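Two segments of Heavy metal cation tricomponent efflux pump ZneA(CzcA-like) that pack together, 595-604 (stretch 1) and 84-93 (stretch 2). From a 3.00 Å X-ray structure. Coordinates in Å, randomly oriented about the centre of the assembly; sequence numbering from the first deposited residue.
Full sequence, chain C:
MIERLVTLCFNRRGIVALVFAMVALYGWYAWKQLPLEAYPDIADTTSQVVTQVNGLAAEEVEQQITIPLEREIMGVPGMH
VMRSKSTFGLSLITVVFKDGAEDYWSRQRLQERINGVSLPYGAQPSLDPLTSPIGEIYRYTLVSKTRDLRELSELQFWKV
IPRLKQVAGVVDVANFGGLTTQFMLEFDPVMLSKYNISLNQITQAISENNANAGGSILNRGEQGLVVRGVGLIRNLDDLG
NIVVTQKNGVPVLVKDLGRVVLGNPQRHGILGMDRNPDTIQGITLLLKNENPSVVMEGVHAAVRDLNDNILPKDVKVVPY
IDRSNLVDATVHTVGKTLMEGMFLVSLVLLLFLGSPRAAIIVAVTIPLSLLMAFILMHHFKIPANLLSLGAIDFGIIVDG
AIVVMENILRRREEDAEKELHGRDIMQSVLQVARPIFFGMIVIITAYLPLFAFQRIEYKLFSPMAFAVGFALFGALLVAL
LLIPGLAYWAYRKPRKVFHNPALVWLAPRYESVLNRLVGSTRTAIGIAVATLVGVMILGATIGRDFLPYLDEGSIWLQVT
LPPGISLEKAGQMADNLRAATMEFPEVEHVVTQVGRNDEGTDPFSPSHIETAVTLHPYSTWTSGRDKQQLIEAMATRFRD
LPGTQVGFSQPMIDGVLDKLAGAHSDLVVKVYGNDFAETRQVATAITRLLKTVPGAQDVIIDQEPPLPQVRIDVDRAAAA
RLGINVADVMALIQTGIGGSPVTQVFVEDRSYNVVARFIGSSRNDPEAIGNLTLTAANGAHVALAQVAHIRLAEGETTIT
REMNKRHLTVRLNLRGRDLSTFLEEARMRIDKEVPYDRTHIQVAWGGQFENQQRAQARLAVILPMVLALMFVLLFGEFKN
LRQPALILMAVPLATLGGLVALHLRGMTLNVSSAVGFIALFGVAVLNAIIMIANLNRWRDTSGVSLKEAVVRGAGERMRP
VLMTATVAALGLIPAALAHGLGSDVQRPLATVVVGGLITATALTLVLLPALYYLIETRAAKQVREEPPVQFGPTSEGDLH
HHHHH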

ATOM      1  N   GLY C 595      30.574 -21.776 -11.618  1.00 27.82           N
ATOM      2  CA  GLY C 595      30.927 -20.393 -11.383  1.00 35.01           C
ATOM      3  C   GLY C 595      29.739 -19.458 -11.283  1.00 41.45           C
ATOM      4  O   GLY C 595      28.641 -19.867 -10.896  1.00 31.50           O
ATOM      5  N   ARG C 596      29.968 -18.195 -11.638  1.00 57.61           N
ATOM      6  CA  ARG C 596      28.975 -17.136 -11.458  1.00 75.56           C
ATOM      7  C   ARG C 596      28.427 -16.612 -12.785  1.00 84.75           C
ATOM      8  O   ARG C 596      28.987 -16.870 -13.848  1.00 86.94           O
ATOM      9  CB  ARG C 596      29.578 -15.978 -10.658  1.00 77.95           C
ATOM     10  CG  ARG C 596      30.650 -15.207 -11.416  1.00 76.95           C
ATOM     11  CD  ARG C 596      31.316 -14.148 -10.549  1.00 68.60           C
ATOM     12  NE  ARG C 596      32.050 -14.734  -9.432  1.00 56.30           N
ATOM     13  CZ  ARG C 596      32.725 -14.027  -8.534  1.00 56.87           C
ATOM     14  NH1 ARG C 596      32.761 -12.704  -8.620  1.00 63.81           N
ATOM     15  NH2 ARG C 596      33.364 -14.640  -7.548  1.00 57.00           N
ATOM     16  N   ASN C 597      27.333 -15.863 -12.707  1.00 85.90           N
ATOM     17  CA  ASN C 597      26.670 -15.324 -13.892  1.00 83.63           C
ATOM     18  C   ASN C 597      26.893 -13.823 -14.104  1.00 70.29           C
ATOM     19  O   ASN C 597      28.016 -13.332 -14.020  1.00 77.69           O
ATOM     20  CB  ASN C 597      25.172 -15.633 -13.837  1.00 94.43           C
ATOM     21  CG  ASN C 597      24.663 -15.791 -12.416  1.00101.70           C
ATOM     22  OD1 ASN C 597      25.388 -16.262 -11.538  1.00103.95           O
ATOM     23  ND2 ASN C 597      23.412 -15.401 -12.183  1.00101.90           N
ATOM     24  N   ASP C 598      25.817 -13.098 -14.381  1.00 55.09           N
ATOM     25  CA  ASP C 598      25.932 -11.672 -14.674  1.00 68.10           C
ATOM     26  C   ASP C 598      25.442 -10.787 -13.533  1.00 70.89           C
ATOM     27  O   ASP C 598      26.116  -9.829 -13.146  1.00 59.22           O
ATOM     28  CB  ASP C 598      25.188 -11.327 -15.970  1.00 73.50           C
ATOM     29  CG  ASP C 598      25.834 -11.952 -17.202  1.00 63.95           C
ATOM     30  OD1 ASP C 598      25.687 -11.380 -18.305  1.00 52.69           O
ATOM     31  OD2 ASP C 598      26.487 -13.008 -17.067  1.00 59.19           O
ATOM     32  N   GLU C 599      24.271 -11.122 -12.995  1.00 87.25           N
ATOM     33  CA  GLU C 599      23.614 -10.314 -11.969  1.00 99.81           C
ATOM     34  C   GLU C 599      24.395 -10.248 -10.657  1.00101.25           C
ATOM     35  O   GLU C 599      24.894  -9.191 -10.269  1.00103.91           O
ATOM     36  CB  GLU C 599      22.197 -10.831 -11.703  1.00105.17           C
ATOM     37  CG  GLU C 599      21.261 -10.750 -12.901  1.00110.52           C
ATOM     38  CD  GLU C 599      21.476 -11.876 -13.890  1.00113.91           C
ATOM     39  OE1 GLU C 599      22.105 -12.887 -13.512  1.00114.97           O
ATOM     40  OE2 GLU C 599      21.020 -11.749 -15.045  1.00114.06           O
ATOM     41  N   GLY C 600      24.493 -11.382  -9.973  1.00 94.21           N
ATOM     42  CA  GLY C 600      25.196 -11.436  -8.705  1.00 85.49           C
ATOM     43  C   GLY C 600      24.279 -11.883  -7.587  1.00 84.36           C
ATOM     44  O   GLY C 600      24.492 -11.544  -6.427  1.00 79.34           O
ATOM     45  N   THR C 601      23.247 -12.643  -7.946  1.00 88.03           N
ATOM     46  CA  THR C 601      22.324 -13.209  -6.965  1.00 79.44           C
ATOM     47  C   THR C 601      22.860 -14.546  -6.453  1.00 79.14           C
ATOM     48  O   THR C 601      22.197 -15.259  -5.698  1.00 61.33           O
ATOM     49  CB  THR C 601      20.918 -13.378  -7.553  1.00 66.71           C
ATOM     50  OG1 THR C 601      21.008 -14.044  -8.818  1.00 66.56           O
ATOM     51  CG2 THR C 601      20.282 -12.020  -7.763  1.00 64.99           C
ATOM     52  N   ASP C 602      24.077 -14.865  -6.885  1.00 97.28           N
ATOM     53  CA  ASP C 602      24.831 -16.005  -6.382  1.00 98.72           C
ATOM     54  C   ASP C 602      26.295 -15.601  -6.187  1.00 72.17           C
ATOM     55  O   ASP C 602      26.890 -14.957  -7.059  1.00 65.91           O
ATOM     56  CB  ASP C 602      24.718 -17.196  -7.338  1.00112.97           C
ATOM     57  CG  ASP C 602      23.347 -17.855  -7.294  1.00120.16           C
ATOM     58  OD1 ASP C 602      22.764 -17.935  -6.192  1.00126.38           O
ATOM     59  OD2 ASP C 602      22.854 -18.294  -8.356  1.00116.04           O
ATOM     60  N   PRO C 603      26.869 -15.956  -5.025  1.00 44.75           N
ATOM     61  CA  PRO C 603      28.253 -15.667  -4.637  1.00 42.62           C
ATOM     62  C   PRO C 603      29.152 -16.867  -4.902  1.00 51.86           C
ATOM     63  O   PRO C 603      29.908 -17.278  -4.023  1.00 53.96           O
ATOM     64  CB  PRO C 603      28.135 -15.469  -3.131  1.00 37.96           C
ATOM     65  CG  PRO C 603      27.071 -16.452  -2.736  1.00 39.90           C
ATOM     66  CD  PRO C 603      26.116 -16.567  -3.917  1.00 36.85           C
ATOM     67  N   PHE C 604      29.073 -17.410  -6.112  1.00 53.91           N
ATOM     68  CA  PHE C 604      29.698 -18.686  -6.426  1.00 40.52           C
ATOM     69  C   PHE C 604      31.054 -18.592  -7.137  1.00 47.31           C
ATOM     70  O   PHE C 604      31.326 -17.661  -7.902  1.00 42.34           O
ATOM     71  CB  PHE C 604      28.716 -19.550  -7.207  1.00 34.19           C
ATOM     72  CG  PHE C 604      27.538 -19.981  -6.394  1.00 53.52           C
ATOM     73  CD1 PHE C 604      26.318 -20.247  -6.989  1.00 66.15           C
ATOM     74  CD2 PHE C 604      27.651 -20.119  -5.020  1.00 53.12           C
ATOM     75  CE1 PHE C 604      25.228 -20.649  -6.224  1.00 65.34           C
ATOM     76  CE2 PHE C 604      26.571 -20.525  -4.254  1.00 58.04           C
ATOM     77  CZ  PHE C 604      25.360 -20.790  -4.856  1.00 61.97           C
TER
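Stretch 2, residues 84-93: SKSTFGLSLI

Stretch 2 is a β-hairpin. Its first strand, already under way at Ser84, runs to Thr87; the second takes in Leu90 to Ile93 and continues beyond. A type II β turn from Thr87 to Leu90 joins them. Four backbone hydrogen bonds, each 2.9 Å, close the hairpin: Thr87 N to Leu90 O, Leu90 N to Thr87 O, Lys85 N to Leu92 O and Leu92 N to Lys85 O. Gly89 has phi 102°, which suits a glycine at the third position of this turn.

Stretch 1 has no regular helix or strand in the part that touches the hairpin. It loops out and back, so that Arg596 and Phe604 come close again. No hydrogen bond links the two stretches, and the contact rests on packing. The buried surface is 388 Å², both sides summed. Lys85, Thr87, Leu90 and Leu92 direct their CA-to-CB bonds toward stretch 1, while those of Ser86 and Ser91 point away. This is the alternation expected of strands, and it gives the hairpin one face for the loop.

Gly595 does not reach stretch 2. Arg596 does, with its CA-to-CB bond pointing toward the hairpin and its long side chain extending to the turn. Its NH2 lies 3.3 Å from Phe88 CD2, at the edge of the phenyl ring and near the ring plane. Its NH1 is 4.2 Å from Gly89 CA. A side chain at Gly89 would meet this guanidinium, since an ideal CB there would be 3.0 Å from Arg596 NH1. Within stretch 1, a weak hydrogen bond of 3.4 Å runs from Arg596 NE to Phe604 O and ties the arginine to the returning end of the loop.

Asn597, Asp598 and Glu599 form the far part of the loop and make no contact with the hairpin. A weak hydrogen bond of 3.1 Å joins Asn597 ND2 to Glu599 OE1.

The chain meets stretch 2 again at Gly600. Its carbonyl Gly600 O lies 3.1 Å from the methyl Leu90 CD1, a close contact without a hydrogen bond. Thr601 also uses its backbone: Thr601 O is 3.8 Å from Leu92 CD1. The CA-to-CB bonds of Thr601 and Asp602 point away from the hairpin.

Pro603 is the centre of the apolar contact. It is buried, and it has the largest area covered by the other stretch. It touches residues of both strands. Pro603 CB is 3.5 Å from Thr87 CG2, 3.6 Å from Leu92 CD2 and 3.9 Å from Leu90 CD2. Pro603 CG is 3.6 Å from Lys85 CD, so the aliphatic part of the lysine also packs here. The CA atoms of Pro603 and Thr87 are 6.8 Å apart, and those of Thr601 and Leu92 are 7.4 Å apart.

In Phe604 the CA-to-CB bond points away, but the end of the ring comes nearer: Phe604 CE2 is 4.9 Å from Lys85 NZ.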

ATOM      1  N   SER C  84      23.015 -13.831   5.750  1.00 44.62           N
ATOM      2  CA  SER C  84      23.869 -12.992   4.914  1.00 47.45           C
ATOM      3  C   SER C  84      25.180 -13.682   4.541  1.00 44.80           C
ATOM      4  O   SER C  84      25.711 -14.485   5.308  1.00 39.65           O
ATOM      5  CB  SER C  84      24.162 -11.659   5.609  1.00 56.11           C
ATOM      6  OG  SER C  84      24.765 -11.858   6.876  1.00 57.22           O
ATOM      7  N   LYS C  85      25.700 -13.358   3.360  1.00 47.94           N
ATOM      8  CA  LYS C  85      26.925 -13.979   2.877  1.00 46.97           C
ATOM      9  C   LYS C  85      27.846 -12.977   2.195  1.00 47.38           C
ATOM     10  O   LYS C  85      27.431 -12.227   1.309  1.00 48.68           O
ATOM     11  CB  LYS C  85      26.609 -15.127   1.927  1.00 30.81           C
ATOM     12  CG  LYS C  85      27.757 -16.083   1.738  1.00 30.04           C
ATOM     13  CD  LYS C  85      27.372 -17.217   0.805  1.00 55.56           C
ATOM     14  CE  LYS C  85      26.151 -17.975   1.310  1.00 44.08           C
ATOM     15  NZ  LYS C  85      25.775 -19.093   0.398  1.00 31.65           N
ATOM     16  N   SER C  86      29.108 -12.990   2.610  1.00 53.51           N
ATOM     17  CA  SER C  86      30.079 -12.001   2.161  1.00 56.95           C
ATOM     18  C   SER C  86      31.292 -12.662   1.516  1.00 54.97           C
ATOM     19  O   SER C  86      31.807 -13.666   2.026  1.00 41.79           O
ATOM     20  CB  SER C  86      30.519 -11.154   3.344  1.00 49.06           C
ATOM     21  OG  SER C  86      29.434 -10.953   4.235  1.00 37.04           O
ATOM     22  N   THR C  87      31.749 -12.088   0.404  1.00 30.25           N
ATOM     23  CA  THR C  87      32.764 -12.733  -0.418  1.00 46.80           C
ATOM     24  C   THR C  87      33.304 -11.856  -1.546  1.00 59.06           C
ATOM     25  O   THR C  87      32.837 -10.734  -1.769  1.00 69.29           O
ATOM     26  CB  THR C  87      32.224 -14.040  -1.049  1.00 42.49           C
ATOM     27  OG1 THR C  87      33.204 -14.583  -1.944  1.00 52.43           O
ATOM     28  CG2 THR C  87      30.942 -13.764  -1.818  1.00 36.70           C
ATOM     29  N   PHE C  88      34.300 -12.395  -2.247  1.00 64.31           N
ATOM     30  CA  PHE C  88      34.861 -11.786  -3.446  1.00 68.89           C
ATOM     31  C   PHE C  88      33.724 -11.443  -4.392  1.00 62.37           C
ATOM     32  O   PHE C  88      32.913 -12.301  -4.754  1.00 44.50           O
ATOM     33  CB  PHE C  88      35.855 -12.754  -4.108  1.00 81.04           C
ATOM     34  CG  PHE C  88      36.433 -12.264  -5.418  1.00 74.24           C
ATOM     35  CD1 PHE C  88      37.523 -11.407  -5.436  1.00 64.38           C
ATOM     36  CD2 PHE C  88      35.910 -12.698  -6.631  1.00 63.79           C
ATOM     37  CE1 PHE C  88      38.066 -10.968  -6.641  1.00 55.71           C
ATOM     38  CE2 PHE C  88      36.449 -12.263  -7.837  1.00 50.13           C
ATOM     39  CZ  PHE C  88      37.528 -11.397  -7.839  1.00 47.06           C
ATOM     40  N   GLY C  89      33.650 -10.171  -4.758  1.00 72.37           N
ATOM     41  CA  GLY C  89      32.591  -9.703  -5.623  1.00 79.49           C
ATOM     42  C   GLY C  89      31.488  -8.963  -4.890  1.00 78.99           C
ATOM     43  O   GLY C  89      31.038  -7.919  -5.363  1.00 79.39           O
ATOM     44  N   LEU C  90      31.057  -9.475  -3.736  1.00 65.97           N
ATOM     45  CA  LEU C  90      29.829  -8.952  -3.144  1.00 49.01           C
ATOM     46  C   LEU C  90      29.495  -9.310  -1.696  1.00 46.31           C
ATOM     47  O   LEU C  90      30.107 -10.171  -1.068  1.00 41.18           O
ATOM     48  CB  LEU C  90      28.630  -9.362  -4.005  1.00 37.58           C
ATOM     49  CG  LEU C  90      28.086 -10.763  -3.734  1.00 34.27           C
ATOM     50  CD1 LEU C  90      26.743 -10.930  -4.394  1.00 43.57           C
ATOM     51  CD2 LEU C  90      29.038 -11.828  -4.227  1.00 39.23           C
ATOM     52  N   SER C  91      28.480  -8.612  -1.198  1.00 56.01           N
ATOM     53  CA  SER C  91      27.797  -8.937   0.042  1.00 47.36           C
ATOM     54  C   SER C  91      26.315  -9.065  -0.267  1.00 44.94           C
ATOM     55  O   SER C  91      25.667  -8.075  -0.608  1.00 48.97           O
ATOM     56  CB  SER C  91      27.972  -7.815   1.051  1.00 45.90           C
ATOM     57  OG  SER C  91      26.816  -7.708   1.862  1.00 37.80           O
ATOM     58  N   LEU C  92      25.780 -10.277  -0.165  1.00 31.35           N
ATOM     59  CA  LEU C  92      24.352 -10.475  -0.404  1.00 32.93           C
ATOM     60  C   LEU C  92      23.626 -10.906   0.867  1.00 37.13           C
ATOM     61  O   LEU C  92      23.996 -11.888   1.517  1.00 37.89           O
ATOM     62  CB  LEU C  92      24.083 -11.431  -1.576  1.00 29.81           C
ATOM     63  CG  LEU C  92      24.366 -12.929  -1.503  1.00 29.08           C
ATOM     64  CD1 LEU C  92      23.688 -13.632  -2.653  1.00 28.02           C
ATOM     65  CD2 LEU C  92      25.847 -13.182  -1.550  1.00 28.59           C
ATOM     66  N   ILE C  93      22.596 -10.147   1.225  1.00 33.61           N
ATOM     67  CA  ILE C  93      21.887 -10.380   2.475  1.00 37.64           C
ATOM     68  C   ILE C  93      20.482 -10.885   2.217  1.00 36.89           C
ATOM     69  O   ILE C  93      19.694 -10.215   1.562  1.00 45.20           O
ATOM     70  CB  ILE C  93      21.807  -9.093   3.309  1.00 42.89           C
ATOM     71  CG1 ILE C  93      23.194  -8.707   3.832  1.00 43.75           C
ATOM     72  CG2 ILE C  93      20.809  -9.252   4.440  1.00 41.43           C
ATOM     73  CD1 ILE C  93      23.222  -7.404   4.597  1.00 39.44           C
TER